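Local atomic coordinates of tRNA (guanine-N(1)-)-methyltransferase (Aquifex aeolicus, PDB entry 1OY5), a protein that probably methylates N1 of guanosine-37 in tRNA, using S-adenosyl-L-methionine as the methyl donor, and works as a homodimer. Residues Pro5-Val10 / Lys35-Pro40; Pro69-Tyr74 / Glu122-Ile127. All coordinates share one frame; numbering follows the deposited sequence.

Contact 1 (Pro5-Val10 / Lys35-Pro40); sequences PLRFFV and KVEVYP
Strands 6-10 and 36-40 run parallel, their axes 4.7 Å apart at closest, L6 facing V36 and so on to V10 facing P40. E37 and Y39 each turn both N-H and C=O to strand 6-10, so that every second residue carries the pairing: E37 N reaches L6 O and E37 O takes F8 N, then Y39 N meets F8 O and Y39 O takes V10 N. On the face carrying R7, F9, E37 and Y39, Y39 is the one to follow. Its CG lies anti to the carbonyl carbon (chi1 -61°). CB sits beside F8 O and is 3.8 Å from F9 CD1. Further out, Y39 CD2 approaches F9 CE1 at 3.5 Å; the rings are nearly parallel, 13° apart, but slid so that they barely overlap. R7 CD, in the apolar part of the arginine chain, lies 3.7 Å from Y39 CE2. At the tip, Y39 OH gives its hydrogen to E37 OE1, 2.5 Å away. That oxygen also forms a salt bridge with R7 NE at 2.8 Å, a weak hydrogen bond, so a carboxylate here serves both a phenol and a guanidinium. Y81 adds a third ring beside F9 and Y39. The opposite face is apolar, its hydrocarbon side chains suiting a cover of helices: L6, F8 and V10 lie against helix 143-155, V36 and V38 against helix 25-33, and strand 109-114 continues the sheet beyond 6-10.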
loop_
_atom_site.group_PDB
_atom_site.type_symbol
_atom_site.label_atom_id
_atom_site.label_comp_id
_atom_site.label_asym_id
_atom_site.label_seq_id
_atom_site.Cartn_x
_atom_site.Cartn_y
_atom_site.Cartn_z
ATOM N N PRO A 5 -17.979 9.822 14.445
ATOM C CA PRO A 5 -16.589 9.374 14.378
ATOM C C PRO A 5 -16.640 8.288 13.312
ATOM O O PRO A 5 -17.268 7.231 13.605
ATOM C CB PRO A 5 -16.299 8.726 15.748
ATOM C CG PRO A 5 -17.526 8.305 16.238
ATOM C CD PRO A 5 -18.442 9.333 15.753
ATOM N N LEU A 6 -16.087 8.517 12.117
ATOM C CA LEU A 6 -16.059 7.448 11.089
ATOM C C LEU A 6 -15.436 6.140 11.638
ATOM O O LEU A 6 -14.337 6.130 12.160
ATOM C CB LEU A 6 -15.315 7.900 9.839
ATOM C CG LEU A 6 -14.933 6.853 8.793
ATOM C CD1 LEU A 6 -16.079 6.124 8.321
ATOM C CD2 LEU A 6 -14.303 7.509 7.599
ATOM N N ARG A 7 -16.165 5.047 11.552
ATOM C CA ARG A 7 -15.690 3.770 12.090
ATOM C C ARG A 7 -15.295 2.733 11.004
ATOM O O ARG A 7 -16.057 2.489 10.065
ATOM C CB ARG A 7 -16.791 3.152 12.951
ATOM C CG ARG A 7 -17.137 3.884 14.197
ATOM C CD ARG A 7 -17.858 3.004 15.186
ATOM N NE ARG A 7 -18.076 3.635 16.485
ATOM C CZ ARG A 7 -18.918 4.642 16.712
ATOM N NH1 ARG A 7 -19.608 5.194 15.721
ATOM N NH2 ARG A 7 -19.055 5.134 17.942
ATOM N N PHE A 8 -14.106 2.155 11.153
ATOM C CA PHE A 8 -13.603 1.122 10.266
ATOM C C PHE A 8 -13.621 -0.207 10.953
ATOM O O PHE A 8 -13.371 -0.307 12.164
ATOM C CB PHE A 8 -12.150 1.386 9.861
ATOM C CG PHE A 8 -11.982 2.446 8.821
ATOM C CD1 PHE A 8 -12.291 2.199 7.489
ATOM C CD2 PHE A 8 -11.527 3.715 9.184
ATOM C CE1 PHE A 8 -12.146 3.207 6.524
ATOM C CE2 PHE A 8 -11.346 4.722 8.207
ATOM C CZ PHE A 8 -11.662 4.461 6.883
ATOM N N PHE A 9 -13.900 -1.252 10.165
ATOM C CA PHE A 9 -13.916 -2.621 10.667
ATOM C C PHE A 9 -13.047 -3.407 9.712
ATOM O O PHE A 9 -13.361 -3.516 8.545
ATOM C CB PHE A 9 -15.343 -3.137 10.712
ATOM C CG PHE A 9 -16.226 -2.313 11.564
ATOM C CD1 PHE A 9 -16.223 -2.469 12.930
ATOM C CD2 PHE A 9 -17.014 -1.326 11.017
ATOM C CE1 PHE A 9 -17.018 -1.697 13.718
ATOM C CE2 PHE A 9 -17.795 -0.526 11.819
ATOM C CZ PHE A 9 -17.788 -0.707 13.154
ATOM N N VAL A 10 -11.939 -3.950 10.183
ATOM C CA VAL A 10 -11.001 -4.580 9.254
ATOM C C VAL A 10 -10.907 -6.088 9.498
ATOM O O VAL A 10 -10.276 -6.528 10.488
ATOM C CB VAL A 10 -9.588 -3.961 9.386
ATOM C CG1 VAL A 10 -8.750 -4.381 8.286
ATOM C CG2 VAL A 10 -9.657 -2.495 9.390
ATOM N N LYS A 35 -12.124 11.418 15.562
ATOM C CA LYS A 35 -12.645 11.539 14.205
ATOM C C LYS A 35 -12.719 10.188 13.579
ATOM O O LYS A 35 -13.429 9.978 12.620
ATOM C CB LYS A 35 -11.765 12.460 13.354
ATOM C CG LYS A 35 -11.556 13.834 13.983
ATOM C CD LYS A 35 -12.836 14.345 14.611
ATOM C CE LYS A 35 -12.739 15.791 15.129
ATOM N NZ LYS A 35 -14.115 16.409 15.113
ATOM N N VAL A 36 -11.948 9.247 14.074
ATOM C CA VAL A 36 -12.068 7.906 13.537
ATOM C C VAL A 36 -11.812 6.883 14.584
ATOM O O VAL A 36 -11.211 7.163 15.620
ATOM C CB VAL A 36 -11.116 7.647 12.410
ATOM C CG1 VAL A 36 -11.232 8.742 11.373
ATOM C CG2 VAL A 36 -9.726 7.609 12.944
ATOM N N GLU A 37 -12.323 5.701 14.288
ATOM C CA GLU A 37 -12.101 4.510 15.074
ATOM C C GLU A 37 -11.826 3.354 14.102
ATOM O O GLU A 37 -12.421 3.234 13.045
ATOM C CB GLU A 37 -13.305 4.197 15.939
ATOM C CG GLU A 37 -13.493 5.129 17.123
ATOM C CD GLU A 37 -14.799 4.846 17.832
ATOM O OE1 GLU A 37 -15.488 3.863 17.464
ATOM O OE2 GLU A 37 -15.194 5.648 18.698
ATOM N N VAL A 38 -10.897 2.505 14.503
ATOM C CA VAL A 38 -10.406 1.405 13.711
ATOM C C VAL A 38 -10.525 0.172 14.541
ATOM O O VAL A 38 -9.812 0.012 15.503
ATOM C CB VAL A 38 -8.892 1.605 13.370
ATOM C CG1 VAL A 38 -8.318 0.370 12.708
ATOM C CG2 VAL A 38 -8.716 2.773 12.490
ATOM N N TYR A 39 -11.405 -0.718 14.135
ATOM C CA TYR A 39 -11.609 -1.966 14.817
ATOM C C TYR A 39 -11.085 -3.160 14.006
ATOM O O TYR A 39 -11.746 -3.685 13.142
ATOM C CB TYR A 39 -13.088 -2.204 15.062
ATOM C CG TYR A 39 -13.775 -1.196 15.891
ATOM C CD1 TYR A 39 -13.959 -1.424 17.255
ATOM C CD2 TYR A 39 -14.322 -0.040 15.319
ATOM C CE1 TYR A 39 -14.617 -0.539 18.029
ATOM C CE2 TYR A 39 -14.979 0.853 16.090
ATOM C CZ TYR A 39 -15.128 0.610 17.453
ATOM O OH TYR A 39 -15.773 1.505 18.269
ATOM N N PRO A 40 -9.920 -3.645 14.350
ATOM C CA PRO A 40 -9.408 -4.865 13.726
ATOM C C PRO A 40 -10.261 -6.061 14.188
ATOM O O PRO A 40 -10.545 -6.219 15.368
ATOM C CB PRO A 40 -7.983 -4.965 14.254
ATOM C CG PRO A 40 -7.874 -3.963 15.414
ATOM C CD PRO A 40 -9.029 -3.081 15.376
#

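Contact 2 (Pro69-Tyr74 / Glu122-Ile127); sequences PIYEAY and ERVKKI
The loop between strands 109-114 and 130-131 begins with G115, which probably binds S-adenosyl-L-methionine, and carries a short 3-10 segment at 122-126; helix 67-81 lies against it here. Y71 and Y74, one helical turn apart, send their rings toward this turn. Y71 OH donates to R123 O over 2.6 Å, the donor lying in the carbonyl plane and the oxygen at the edge of the ring, so a backbone acceptor is satisfied by a side chain long enough to span the gap. Beside the bond, Y71 CE2 passes V124 CA, while CE1 on the other flank meets I127 CG2 at 3.6 Å. I127 is the branched wedge of the contact: with its chain extended through chi2 (179°), CD1 lies over one face of each tyrosine, offset toward the rim. It is nearer to Y74, 3.7 Å from the ring centroid, than to Y71, whose centroid is 4.3 Å away. For Y74, CG anti to the backbone N (chi1 174°) turns the ring to meet I127 tip to tip. One residue before Y71 in the helix, the I70 side chain crosses that of V124 at about a right angle, CG2 3.9 Å from V124 CG1, compact branched chains that also pack against I113 of the neighbouring strand. An alanine in place of Y71 would remove the ring and hydroxyl, and would probably loosen the 3-10 turn by depriving R123 O of this hydrogen bond and I127 of one aromatic face. The R123 guanidinium turns away, to D121 and to P185 O of the second subunit, so the turn faces both the helix and the dimer partner. Such a loop, packed against a helix and touching the other subunit, is consistent with the knotted cofactor-binding region of SPOUT methyltransferases.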
loop_
_atom_site.group_PDB
_atom_site.type_symbol
_atom_site.label_atom_id
_atom_site.label_comp_id
_atom_site.label_asym_id
_atom_site.label_seq_id
_atom_site.Cartn_x
_atom_site.Cartn_y
_atom_site.Cartn_z
ATOM N N PRO A 69 -16.746 -17.566 8.295
ATOM C CA PRO A 69 -16.143 -16.641 9.259
ATOM C C PRO A 69 -16.324 -15.192 8.859
ATOM O O PRO A 69 -16.583 -14.329 9.708
ATOM C CB PRO A 69 -14.670 -17.058 9.274
ATOM C CG PRO A 69 -14.656 -18.400 8.715
ATOM C CD PRO A 69 -15.749 -18.474 7.704
ATOM N N ILE A 70 -16.192 -14.916 7.572
ATOM C CA ILE A 70 -16.451 -13.565 7.078
ATOM C C ILE A 70 -17.929 -13.182 7.241
ATOM O O ILE A 70 -18.243 -12.058 7.588
ATOM C CB ILE A 70 -15.993 -13.435 5.630
ATOM C CG1 ILE A 70 -14.466 -13.509 5.562
ATOM C CG2 ILE A 70 -16.515 -12.128 4.999
ATOM C CD1 ILE A 70 -13.982 -13.568 4.160
ATOM N N TYR A 71 -18.842 -14.107 6.983
ATOM C CA TYR A 71 -20.280 -13.804 7.127
ATOM C C TYR A 71 -20.637 -13.588 8.606
ATOM O O TYR A 71 -21.379 -12.681 8.971
ATOM C CB TYR A 71 -21.140 -14.909 6.513
ATOM C CG TYR A 71 -21.595 -14.586 5.121
ATOM C CD1 TYR A 71 -22.650 -13.704 4.901
ATOM C CD2 TYR A 71 -20.975 -15.146 4.019
ATOM C CE1 TYR A 71 -23.078 -13.400 3.620
ATOM C CE2 TYR A 71 -21.395 -14.848 2.732
ATOM C CZ TYR A 71 -22.454 -13.974 2.549
ATOM O OH TYR A 71 -22.860 -13.681 1.284
ATOM N N GLU A 72 -20.084 -14.440 9.446
ATOM C CA GLU A 72 -20.213 -14.309 10.889
ATOM C C GLU A 72 -19.656 -12.929 11.347
ATOM O O GLU A 72 -20.282 -12.203 12.093
ATOM C CB GLU A 72 -19.409 -15.437 11.541
ATOM C CG GLU A 72 -20.109 -16.227 12.617
ATOM C CD GLU A 72 -21.435 -16.767 12.180
ATOM O OE1 GLU A 72 -21.451 -17.839 11.546
ATOM O OE2 GLU A 72 -22.465 -16.110 12.483
ATOM N N ALA A 73 -18.469 -12.569 10.893
ATOM C CA ALA A 73 -17.899 -11.296 11.282
ATOM C C ALA A 73 -18.791 -10.113 10.837
ATOM O O ALA A 73 -18.986 -9.141 11.588
ATOM C CB ALA A 73 -16.524 -11.156 10.708
ATOM N N TYR A 74 -19.280 -10.202 9.596
ATOM C CA TYR A 74 -20.185 -9.225 9.019
ATOM C C TYR A 74 -21.419 -9.094 9.920
ATOM O O TYR A 74 -21.753 -7.986 10.361
ATOM C CB TYR A 74 -20.553 -9.653 7.589
ATOM C CG TYR A 74 -21.610 -8.808 6.891
ATOM C CD1 TYR A 74 -22.916 -9.260 6.785
ATOM C CD2 TYR A 74 -21.300 -7.592 6.332
ATOM C CE1 TYR A 74 -23.895 -8.525 6.156
ATOM C CE2 TYR A 74 -22.274 -6.832 5.688
ATOM C CZ TYR A 74 -23.578 -7.321 5.617
ATOM O OH TYR A 74 -24.582 -6.613 5.039
ATOM N N GLU A 122 -16.240 -16.774 -3.545
ATOM C CA GLU A 122 -17.092 -15.805 -4.231
ATOM C C GLU A 122 -18.379 -15.447 -3.497
ATOM O O GLU A 122 -18.838 -14.328 -3.609
ATOM C CB GLU A 122 -17.473 -16.314 -5.627
ATOM C CG GLU A 122 -16.522 -15.859 -6.711
ATOM C CD GLU A 122 -16.637 -14.385 -6.994
ATOM O OE1 GLU A 122 -17.684 -14.016 -7.519
ATOM O OE2 GLU A 122 -15.685 -13.613 -6.657
ATOM N N ARG A 123 -18.964 -16.386 -2.767
ATOM C CA ARG A 123 -20.247 -16.140 -2.124
ATOM C C ARG A 123 -20.215 -14.966 -1.121
ATOM O O ARG A 123 -21.245 -14.489 -0.631
ATOM C CB ARG A 123 -20.738 -17.420 -1.455
ATOM C CG ARG A 123 -21.078 -18.523 -2.438
ATOM C CD ARG A 123 -21.147 -19.909 -1.810
ATOM N NE ARG A 123 -19.833 -20.383 -1.376
ATOM C CZ ARG A 123 -19.610 -21.528 -0.724
ATOM N NH1 ARG A 123 -20.609 -22.346 -0.418
ATOM N NH2 ARG A 123 -18.378 -21.870 -0.390
ATOM N N VAL A 124 -19.015 -14.509 -0.809
ATOM C CA VAL A 124 -18.863 -13.398 0.097
ATOM C C VAL A 124 -19.272 -12.141 -0.628
ATOM O O VAL A 124 -19.739 -11.169 -0.006
ATOM C CB VAL A 124 -17.416 -13.274 0.535
ATOM C CG1 VAL A 124 -17.135 -11.933 1.146
ATOM C CG2 VAL A 124 -17.096 -14.394 1.518
ATOM N N LYS A 125 -19.106 -12.182 -1.950
ATOM C CA LYS A 125 -19.394 -11.049 -2.808
ATOM C C LYS A 125 -20.818 -10.515 -2.681
ATOM O O LYS A 125 -21.058 -9.385 -3.014
ATOM C CB LYS A 125 -19.108 -11.410 -4.265
ATOM C CG LYS A 125 -17.623 -11.589 -4.590
ATOM C CD LYS A 125 -16.813 -10.356 -4.235
ATOM C CE LYS A 125 -15.498 -10.318 -5.006
ATOM N NZ LYS A 125 -14.764 -11.592 -5.040
ATOM N N LYS A 126 -21.749 -11.304 -2.184
ATOM C CA LYS A 126 -23.114 -10.850 -2.043
ATOM C C LYS A 126 -23.274 -9.729 -1.031
ATOM O O LYS A 126 -24.265 -9.021 -1.053
ATOM C CB LYS A 126 -24.036 -12.005 -1.660
ATOM C CG LYS A 126 -24.004 -13.161 -2.643
ATOM C CD LYS A 126 -24.587 -12.793 -4.000
ATOM C CE LYS A 126 -23.533 -12.276 -4.981
ATOM N NZ LYS A 126 -22.588 -13.332 -5.495
ATOM N N ILE A 127 -22.332 -9.577 -0.118
ATOM C CA ILE A 127 -22.439 -8.514 0.862
ATOM C C ILE A 127 -21.328 -7.526 0.672
ATOM O O ILE A 127 -21.113 -6.706 1.556
ATOM C CB ILE A 127 -22.342 -9.051 2.299
ATOM C CG1 ILE A 127 -20.935 -9.647 2.548
ATOM C CG2 ILE A 127 -23.470 -10.027 2.560
ATOM C CD1 ILE A 127 -20.681 -10.194 3.906
#

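Overall arrangement
Both contacts are partly buried, but contact 1 lies nearer the centre of the chain, about 14 Å from it against about 21 Å for contact 2, measured between centres. Contact 1 joins two strands at one edge of the parallel sheet within the chain, part of a beta-alpha-beta crossover, so its backbone supplies most of the bonds and its side chains divide into a polar-aromatic face and an apolar one. Contact 2 joins a helix and a loop beside that sheet: a single side chain to backbone bond ties the two, and one isoleucine methyl over two tyrosine faces and aliphatic packing do the rest. Contact 1 stays within its own subunit, whereas contact 2 meets the second subunit and lies closer to G115.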